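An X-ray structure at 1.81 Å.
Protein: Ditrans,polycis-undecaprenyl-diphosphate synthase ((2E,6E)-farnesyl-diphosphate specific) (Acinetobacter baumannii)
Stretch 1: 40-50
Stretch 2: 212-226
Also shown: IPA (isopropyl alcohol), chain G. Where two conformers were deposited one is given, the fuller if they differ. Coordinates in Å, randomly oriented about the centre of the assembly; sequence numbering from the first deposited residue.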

ATOM      1  N   ASN B  40      -3.271  29.677   4.510  1.00 80.76           N
ATOM      2  CA  ASN B  40      -3.810  28.326   4.449  1.00 72.80           C
ATOM      3  C   ASN B  40      -3.350  27.676   3.146  1.00 63.03           C
ATOM      4  O   ASN B  40      -3.629  28.196   2.061  1.00 66.29           O
ATOM      5  CB  ASN B  40      -5.332  28.360   4.545  1.00 76.21           C
ATOM      6  CG  ASN B  40      -5.927  27.004   4.849  1.00 80.38           C
ATOM      7  OD1 ASN B  40      -5.374  25.969   4.477  1.00 80.71           O
ATOM      8  ND2 ASN B  40      -7.059  27.000   5.546  1.00 83.96           N
ATOM      9  N   VAL B  41      -2.698  26.520   3.248  1.00 49.30           N
ATOM     10  CA  VAL B  41      -2.197  25.817   2.066  1.00 41.91           C
ATOM     11  C   VAL B  41      -3.277  24.941   1.447  1.00 37.70           C
ATOM     12  O   VAL B  41      -3.341  24.792   0.222  1.00 35.19           O
ATOM     13  CB  VAL B  41      -0.939  24.996   2.427  1.00 40.60           C
ATOM     14  CG1 VAL B  41      -0.457  24.185   1.236  1.00 42.13           C
ATOM     15  CG2 VAL B  41       0.170  25.919   2.899  1.00 43.58           C
ATOM     16  N   LEU B  42      -4.120  24.334   2.287  1.00 34.93           N
ATOM     17  CA  LEU B  42      -5.060  23.324   1.808  1.00 36.05           C
ATOM     18  C   LEU B  42      -6.235  23.931   1.039  1.00 30.68           C
ATOM     19  O   LEU B  42      -6.749  23.292   0.117  1.00 29.95           O
ATOM     20  CB  LEU B  42      -5.557  22.478   2.984  1.00 38.73           C
ATOM     21  CG  LEU B  42      -6.413  21.241   2.683  1.00 41.10           C
ATOM     22  CD1 LEU B  42      -5.672  20.321   1.723  1.00 37.15           C
ATOM     23  CD2 LEU B  42      -6.734  20.486   3.962  1.00 41.57           C
ATOM     24  N   ASP B  43      -6.673  25.148   1.388  1.00 31.35           N
ATOM     25  CA  ASP B  43      -7.894  25.697   0.795  1.00 34.46           C
ATOM     26  C   ASP B  43      -7.862  25.796  -0.730  1.00 33.36           C
ATOM     27  O   ASP B  43      -8.859  25.408  -1.370  1.00 33.28           O
ATOM     28  CB  ASP B  43      -8.197  27.066   1.416  1.00 45.09           C
ATOM     29  CG  ASP B  43      -8.701  26.961   2.837  1.00 50.77           C
ATOM     30  OD1 ASP B  43      -9.097  25.853   3.263  1.00 53.29           O
ATOM     31  OD2 ASP B  43      -8.695  27.999   3.530  1.00 57.30           O
ATOM     32  N   PRO B  44      -6.808  26.330  -1.371  1.00 31.53           N
ATOM     33  CA  PRO B  44      -6.801  26.360  -2.845  1.00 30.98           C
ATOM     34  C   PRO B  44      -6.830  24.979  -3.458  1.00 31.27           C
ATOM     35  O   PRO B  44      -7.391  24.801  -4.549  1.00 31.55           O
ATOM     36  CB  PRO B  44      -5.485  27.078  -3.184  1.00 34.94           C
ATOM     37  CG  PRO B  44      -5.073  27.766  -1.932  1.00 37.73           C
ATOM     38  CD  PRO B  44      -5.607  26.969  -0.804  1.00 35.14           C
ATOM     39  N   ILE B  45      -6.246  23.994  -2.765  1.00 28.86           N
ATOM     40  CA  ILE B  45      -6.233  22.615  -3.245  1.00 26.82           C
ATOM     41  C   ILE B  45      -7.641  22.040  -3.219  1.00 28.58           C
ATOM     42  O   ILE B  45      -8.104  21.414  -4.185  1.00 26.92           O
ATOM     43  CB  ILE B  45      -5.277  21.770  -2.383  1.00 29.39           C
ATOM     44  CG1 ILE B  45      -3.868  22.375  -2.376  1.00 32.33           C
ATOM     45  CG2 ILE B  45      -5.312  20.284  -2.793  1.00 27.27           C
ATOM     46  CD1 ILE B  45      -3.271  22.547  -3.693  0.63 29.45           C
ATOM     47  N   VAL B  46      -8.333  22.231  -2.094  1.00 27.22           N
ATOM     48  CA  VAL B  46      -9.720  21.798  -1.979  1.00 27.46           C
ATOM     49  C   VAL B  46     -10.565  22.416  -3.085  1.00 28.06           C
ATOM     50  O   VAL B  46     -11.382  21.738  -3.732  1.00 29.47           O
ATOM     51  CB  VAL B  46     -10.266  22.159  -0.587  1.00 30.10           C
ATOM     52  CG1 VAL B  46     -11.753  21.913  -0.535  1.00 32.73           C
ATOM     53  CG2 VAL B  46      -9.518  21.378   0.499  1.00 28.09           C
ATOM     54  N   GLU B  47     -10.406  23.726  -3.294  1.00 29.65           N
ATOM     55  CA  GLU B  47     -11.196  24.405  -4.324  1.00 32.78           C
ATOM     56  C   GLU B  47     -10.873  23.888  -5.722  1.00 29.68           C
ATOM     57  O   GLU B  47     -11.772  23.758  -6.565  1.00 30.99           O
ATOM     58  CB  GLU B  47     -10.995  25.921  -4.237  1.00 36.41           C
ATOM     59  CG  GLU B  47     -11.484  26.459  -2.882  0.53 39.54           C
ATOM     60  CD  GLU B  47     -11.140  27.913  -2.619  0.53 43.00           C
ATOM     61  OE1 GLU B  47     -10.989  28.679  -3.589  0.53 45.02           O
ATOM     62  OE2 GLU B  47     -11.026  28.287  -1.429  0.53 43.19           O
ATOM     63  N   HIS B  48      -9.605  23.555  -5.987  1.00 26.41           N
ATOM     64  CA  HIS B  48      -9.290  23.003  -7.300  1.00 27.68           C
ATOM     65  C   HIS B  48      -9.933  21.631  -7.478  1.00 27.51           C
ATOM     66  O   HIS B  48     -10.424  21.297  -8.568  1.00 26.95           O
ATOM     67  CB  HIS B  48      -7.775  22.925  -7.504  1.00 28.81           C
ATOM     68  CG  HIS B  48      -7.382  22.601  -8.912  1.00 28.21           C
ATOM     69  ND1 HIS B  48      -7.583  23.477  -9.958  1.00 30.83           N
ATOM     70  CD2 HIS B  48      -6.835  21.487  -9.454  1.00 28.17           C
ATOM     71  CE1 HIS B  48      -7.144  22.929 -11.080  1.00 31.85           C
ATOM     72  NE2 HIS B  48      -6.691  21.720 -10.803  1.00 28.60           N
ATOM     73  N   CYS B  49      -9.934  20.818  -6.416  1.00 27.39           N
ATOM     74  CA  CYS B  49     -10.579  19.512  -6.510  1.00 26.36           C
ATOM     75  C   CYS B  49     -12.058  19.666  -6.835  1.00 23.93           C
ATOM     76  O   CYS B  49     -12.596  18.937  -7.673  1.00 30.41           O
ATOM     77  CB  CYS B  49     -10.384  18.726  -5.211  1.00 25.20           C
ATOM     78  SG  CYS B  49      -8.680  18.135  -5.005  1.00 29.23           S
ATOM     79  N   VAL B  50     -12.738  20.595  -6.158  1.00 27.15           N
ATOM     80  CA  VAL B  50     -14.162  20.790  -6.418  1.00 33.54           C
ATOM     81  C   VAL B  50     -14.387  21.267  -7.847  1.00 36.24           C
ATOM     82  O   VAL B  50     -15.291  20.786  -8.544  1.00 35.34           O
ATOM     83  CB  VAL B  50     -14.755  21.794  -5.414  1.00 37.41           C
ATOM     84  CG1 VAL B  50     -16.086  22.316  -5.927  1.00 37.62           C
ATOM     85  CG2 VAL B  50     -14.915  21.163  -4.047  1.00 37.42           C
TER
HETATM   86  C1  IPA G 301       7.018  14.381 -12.380  1.00 62.39           C
HETATM   87  C2  IPA G 301       7.776  14.785 -11.122  1.00 63.80           C
HETATM   88  C3  IPA G 301       7.619  13.703 -10.058  1.00 62.85           C
HETATM   89  O2  IPA G 301       7.264  16.013 -10.651  1.00 63.15           O
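Stretch 2 (212-226) LWPEFTVEEFDHALN

How does stretch 2 run over stretch 1? It opens with a short 3-10 segment, Trp213 to Glu215, passes through Phe216 and Thr217, and enters a helix at Val218 that continues beyond Asn226. Thr217 caps this helix, its OG1 accepting from Glu220 N at 3.1 Å. The helix runs in broadly the same direction as that of stretch 1, with a crossing angle of -41° and a closest axial approach of 9.7 Å. The backbones come near where Ile45 CA and Val218 CA lie 5.7 Å apart.

What receives Val41, ahead of the first helix? Its side chain points toward stretch 2 and fills a hollow lined by the 3-10 turn. CG1 lies over one face of Trp213, 3.9 Å from the centroid of the six-membered ring, and reaches Phe216 O at 3.3 Å; CG2 is 3.6 Å from Pro214 O. Leu42 CD1 meets the edge of the same indole, 4.2 Å from Trp213 CZ2. One water bridges the backbones, donating to Val41 O at 2.6 Å and Phe216 O at 3.0 Å.

Where does Ile45 fit? Its CA-to-CB bond points sideways, yet its end comes nearer, bringing CD1 within 3.4 Å of Phe221 CB and 3.8 Å of Val218 CA. CG2 lies almost squarely over the Phe221 ring, 3.8 Å from its centroid. Further along, Cys49 SG approaches Phe221 CZ at 3.6 Å, so the phenyl ring packs against both residues.

Which knob enters the second helix? His48 sits among Val218, Phe221, Asp222 and Leu225. Its ring edge meets Phe221 and Leu225, with CD2 3.5 Å from Leu225 CD1, while Asp222 OD1 lies over one face. Although His48 NE2 is 2.9 Å from Asp222 OD1, the angle is too poor for a hydrogen bond; the fit here rests on shape.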

ATOM      1  N   LEU B 212       8.333  21.289   0.488  1.00 31.62           N
ATOM      2  CA  LEU B 212       7.771  21.172   1.826  1.00 31.52           C
ATOM      3  C   LEU B 212       6.324  21.649   1.811  1.00 31.65           C
ATOM      4  O   LEU B 212       5.975  22.576   1.077  1.00 32.06           O
ATOM      5  CB  LEU B 212       8.588  21.985   2.833  1.00 32.95           C
ATOM      6  CG  LEU B 212      10.086  21.673   2.867  1.00 34.19           C
ATOM      7  CD1 LEU B 212      10.827  22.538   3.918  1.00 38.80           C
ATOM      8  CD2 LEU B 212      10.328  20.181   3.113  1.00 34.73           C
ATOM      9  N   TRP B 213       5.476  21.010   2.632  1.00 28.76           N
ATOM     10  CA  TRP B 213       4.043  21.311   2.609  1.00 30.90           C
ATOM     11  C   TRP B 213       3.710  22.797   2.729  1.00 33.84           C
ATOM     12  O   TRP B 213       2.852  23.265   1.964  1.00 31.01           O
ATOM     13  CB  TRP B 213       3.289  20.524   3.693  1.00 30.16           C
ATOM     14  CG  TRP B 213       1.812  20.848   3.686  1.00 30.22           C
ATOM     15  CD1 TRP B 213       1.116  21.558   4.629  1.00 32.63           C
ATOM     16  CD2 TRP B 213       0.872  20.521   2.662  1.00 30.92           C
ATOM     17  NE1 TRP B 213      -0.201  21.669   4.260  1.00 34.13           N
ATOM     18  CE2 TRP B 213      -0.377  21.044   3.053  1.00 30.85           C
ATOM     19  CE3 TRP B 213       0.961  19.824   1.452  1.00 29.49           C
ATOM     20  CZ2 TRP B 213      -1.520  20.891   2.287  1.00 30.94           C
ATOM     21  CZ3 TRP B 213      -0.185  19.676   0.690  1.00 30.11           C
ATOM     22  CH2 TRP B 213      -1.403  20.202   1.110  1.00 27.72           C
ATOM     23  N   PRO B 214       4.304  23.580   3.644  1.00 35.17           N
ATOM     24  CA  PRO B 214       3.930  25.008   3.722  1.00 34.36           C
ATOM     25  C   PRO B 214       4.169  25.766   2.434  1.00 39.38           C
ATOM     26  O   PRO B 214       3.553  26.819   2.222  1.00 43.42           O
ATOM     27  CB  PRO B 214       4.798  25.546   4.865  1.00 35.65           C
ATOM     28  CG  PRO B 214       5.136  24.368   5.682  1.00 37.17           C
ATOM     29  CD  PRO B 214       5.241  23.217   4.724  1.00 35.87           C
ATOM     30  N   GLU B 215       5.039  25.267   1.564  1.00 38.33           N
ATOM     31  CA  GLU B 215       5.324  25.909   0.296  1.00 40.30           C
ATOM     32  C   GLU B 215       4.614  25.229  -0.865  1.00 37.93           C
ATOM     33  O   GLU B 215       4.868  25.583  -2.018  1.00 37.44           O
ATOM     34  CB  GLU B 215       6.832  25.925   0.056  1.00 46.08           C
ATOM     35  CG  GLU B 215       7.555  26.977   0.857  1.00 60.03           C
ATOM     36  CD  GLU B 215       8.995  26.602   1.128  1.00 74.76           C
ATOM     37  OE1 GLU B 215       9.289  25.390   1.179  1.00 78.92           O
ATOM     38  OE2 GLU B 215       9.835  27.517   1.283  1.00 80.61           O
ATOM     39  N   PHE B 216       3.745  24.254  -0.594  1.00 34.00           N
ATOM     40  CA  PHE B 216       3.049  23.565  -1.672  1.00 29.28           C
ATOM     41  C   PHE B 216       1.981  24.492  -2.240  1.00 33.16           C
ATOM     42  O   PHE B 216       1.222  25.107  -1.487  1.00 41.32           O
ATOM     43  CB  PHE B 216       2.430  22.263  -1.153  1.00 27.09           C
ATOM     44  CG  PHE B 216       1.975  21.324  -2.237  1.00 29.03           C
ATOM     45  CD1 PHE B 216       2.896  20.697  -3.065  1.00 30.25           C
ATOM     46  CD2 PHE B 216       0.622  21.054  -2.418  1.00 32.60           C
ATOM     47  CE1 PHE B 216       2.478  19.823  -4.067  1.00 30.68           C
ATOM     48  CE2 PHE B 216       0.197  20.172  -3.413  1.00 34.12           C
ATOM     49  CZ  PHE B 216       1.129  19.557  -4.237  1.00 32.14           C
ATOM     50  N   THR B 217       1.948  24.631  -3.564  1.00 30.33           N
ATOM     51  CA  THR B 217       1.071  25.597  -4.212  1.00 25.22           C
ATOM     52  C   THR B 217       0.049  24.870  -5.072  1.00 27.38           C
ATOM     53  O   THR B 217       0.230  23.704  -5.438  1.00 25.50           O
ATOM     54  CB  THR B 217       1.856  26.585  -5.096  1.00 29.24           C
ATOM     55  OG1 THR B 217       2.565  25.852  -6.104  1.00 32.32           O
ATOM     56  CG2 THR B 217       2.866  27.378  -4.246  1.00 31.55           C
ATOM     57  N   VAL B 218      -1.043  25.574  -5.378  1.00 28.28           N
ATOM     58  CA  VAL B 218      -2.020  25.018  -6.312  1.00 27.51           C
ATOM     59  C   VAL B 218      -1.393  24.831  -7.688  1.00 26.76           C
ATOM     60  O   VAL B 218      -1.800  23.940  -8.442  1.00 27.31           O
ATOM     61  CB  VAL B 218      -3.306  25.874  -6.352  1.00 29.80           C
ATOM     62  CG1 VAL B 218      -3.092  27.194  -7.064  1.00 32.62           C
ATOM     63  CG2 VAL B 218      -4.447  25.080  -6.996  1.00 32.38           C
ATOM     64  N   GLU B 219      -0.408  25.661  -8.050  1.00 27.13           N
ATOM     65  CA  GLU B 219       0.308  25.428  -9.305  1.00 25.25           C
ATOM     66  C   GLU B 219       1.020  24.075  -9.288  1.00 27.83           C
ATOM     67  O   GLU B 219       1.004  23.335 -10.285  1.00 25.47           O
ATOM     68  CB  GLU B 219       1.311  26.549  -9.567  1.00 32.46           C
ATOM     69  CG  GLU B 219       0.674  27.893  -9.954  1.00 40.25           C
ATOM     70  CD  GLU B 219       0.173  28.692  -8.763  1.00 45.85           C
ATOM     71  OE1 GLU B 219       0.551  28.368  -7.608  1.00 40.86           O
ATOM     72  OE2 GLU B 219      -0.604  29.647  -8.988  1.00 48.39           O
ATOM     73  N   GLU B 220       1.657  23.723  -8.166  1.00 25.34           N
ATOM     74  CA  GLU B 220       2.302  22.415  -8.136  1.00 26.51           C
ATOM     75  C   GLU B 220       1.277  21.299  -8.073  1.00 25.58           C
ATOM     76  O   GLU B 220       1.507  20.215  -8.629  1.00 24.36           O
ATOM     77  CB  GLU B 220       3.291  22.277  -6.971  1.00 30.70           C
ATOM     78  CG  GLU B 220       4.033  20.929  -7.080  1.00 36.49           C
ATOM     79  CD  GLU B 220       5.247  20.778  -6.175  1.00 40.09           C
ATOM     80  OE1 GLU B 220       5.917  19.729  -6.263  1.00 39.54           O
ATOM     81  OE2 GLU B 220       5.540  21.700  -5.397  1.00 40.80           O
ATOM     82  N   PHE B 221       0.147  21.537  -7.409  1.00 22.85           N
ATOM     83  CA  PHE B 221      -0.941  20.560  -7.444  1.00 22.46           C
ATOM     84  C   PHE B 221      -1.435  20.333  -8.870  1.00 24.36           C
ATOM     85  O   PHE B 221      -1.690  19.188  -9.272  1.00 25.04           O
ATOM     86  CB  PHE B 221      -2.073  21.019  -6.520  1.00 22.24           C
ATOM     87  CG  PHE B 221      -3.196  20.030  -6.388  1.00 22.64           C
ATOM     88  CD1 PHE B 221      -2.983  18.818  -5.748  1.00 27.32           C
ATOM     89  CD2 PHE B 221      -4.468  20.335  -6.836  1.00 24.77           C
ATOM     90  CE1 PHE B 221      -4.023  17.891  -5.607  1.00 27.86           C
ATOM     91  CE2 PHE B 221      -5.521  19.436  -6.688  1.00 26.42           C
ATOM     92  CZ  PHE B 221      -5.291  18.198  -6.074  1.00 26.88           C
ATOM     93  N   ASP B 222      -1.583  21.418  -9.650  1.00 23.79           N
ATOM     94  CA  ASP B 222      -1.972  21.287 -11.052  1.00 25.79           C
ATOM     95  C   ASP B 222      -0.951  20.461 -11.812  1.00 24.26           C
ATOM     96  O   ASP B 222      -1.306  19.636 -12.667  1.00 24.17           O
ATOM     97  CB  ASP B 222      -2.079  22.662 -11.728  1.00 26.99           C
ATOM     98  CG  ASP B 222      -3.198  23.540 -11.169  1.00 33.36           C
ATOM     99  OD1 ASP B 222      -4.129  23.026 -10.519  1.00 35.21           O
ATOM    100  OD2 ASP B 222      -3.111  24.774 -11.385  1.00 33.05           O
ATOM    101  N   HIS B 223       0.334  20.702 -11.545  1.00 25.74           N
ATOM    102  CA  HIS B 223       1.374  19.902 -12.180  1.00 27.72           C
ATOM    103  C   HIS B 223       1.234  18.427 -11.808  1.00 26.96           C
ATOM    104  O   HIS B 223       1.392  17.549 -12.663  1.00 27.61           O
ATOM    105  CB  HIS B 223       2.752  20.441 -11.788  1.00 29.40           C
ATOM    106  CG  HIS B 223       3.896  19.566 -12.211  1.00 36.03           C
ATOM    107  ND1 HIS B 223       4.285  19.426 -13.526  1.00 38.19           N
ATOM    108  CD2 HIS B 223       4.726  18.778 -11.488  1.00 38.33           C
ATOM    109  CE1 HIS B 223       5.310  18.595 -13.595  1.00 39.44           C
ATOM    110  NE2 HIS B 223       5.595  18.182 -12.371  1.00 40.64           N
ATOM    111  N   ALA B 224       0.965  18.135 -10.533  1.00 23.26           N
ATOM    112  CA  ALA B 224       0.831  16.740 -10.116  1.00 22.24           C
ATOM    113  C   ALA B 224      -0.338  16.068 -10.832  1.00 23.80           C
ATOM    114  O   ALA B 224      -0.233  14.907 -11.250  1.00 24.34           O
ATOM    115  CB  ALA B 224       0.641  16.648  -8.599  1.00 23.94           C
ATOM    116  N   LEU B 225      -1.459  16.780 -10.970  1.00 23.81           N
ATOM    117  CA  LEU B 225      -2.600  16.231 -11.707  1.00 23.53           C
ATOM    118  C   LEU B 225      -2.244  15.998 -13.171  1.00 23.05           C
ATOM    119  O   LEU B 225      -2.675  15.006 -13.776  1.00 22.89           O
ATOM    120  CB  LEU B 225      -3.811  17.155 -11.578  1.00 23.10           C
ATOM    121  CG  LEU B 225      -4.398  17.297 -10.175  1.00 29.45           C
ATOM    122  CD1 LEU B 225      -5.549  18.304 -10.154  1.00 27.73           C
ATOM    123  CD2 LEU B 225      -4.919  15.966  -9.736  1.00 29.60           C
ATOM    124  N   ASN B 226      -1.449  16.897 -13.759  1.00 23.78           N
ATOM    125  CA  ASN B 226      -1.028  16.708 -15.147  1.00 24.83           C
ATOM    126  C   ASN B 226      -0.120  15.480 -15.287  1.00 24.78           C
ATOM    127  O   ASN B 226      -0.242  14.690 -16.244  1.00 24.82           O
ATOM    128  CB  ASN B 226      -0.316  17.971 -15.632  1.00 24.89           C
ATOM    129  CG  ASN B 226      -0.190  18.021 -17.132  1.00 31.54           C
ATOM    130  OD1 ASN B 226      -1.190  18.120 -17.838  1.00 32.17           O
ATOM    131  ND2 ASN B 226       1.034  17.941 -17.630  1.00 34.65           N
TER
HETATM  132  O   HOH W   1      -1.764  25.508  -1.734  1.00 36.02           O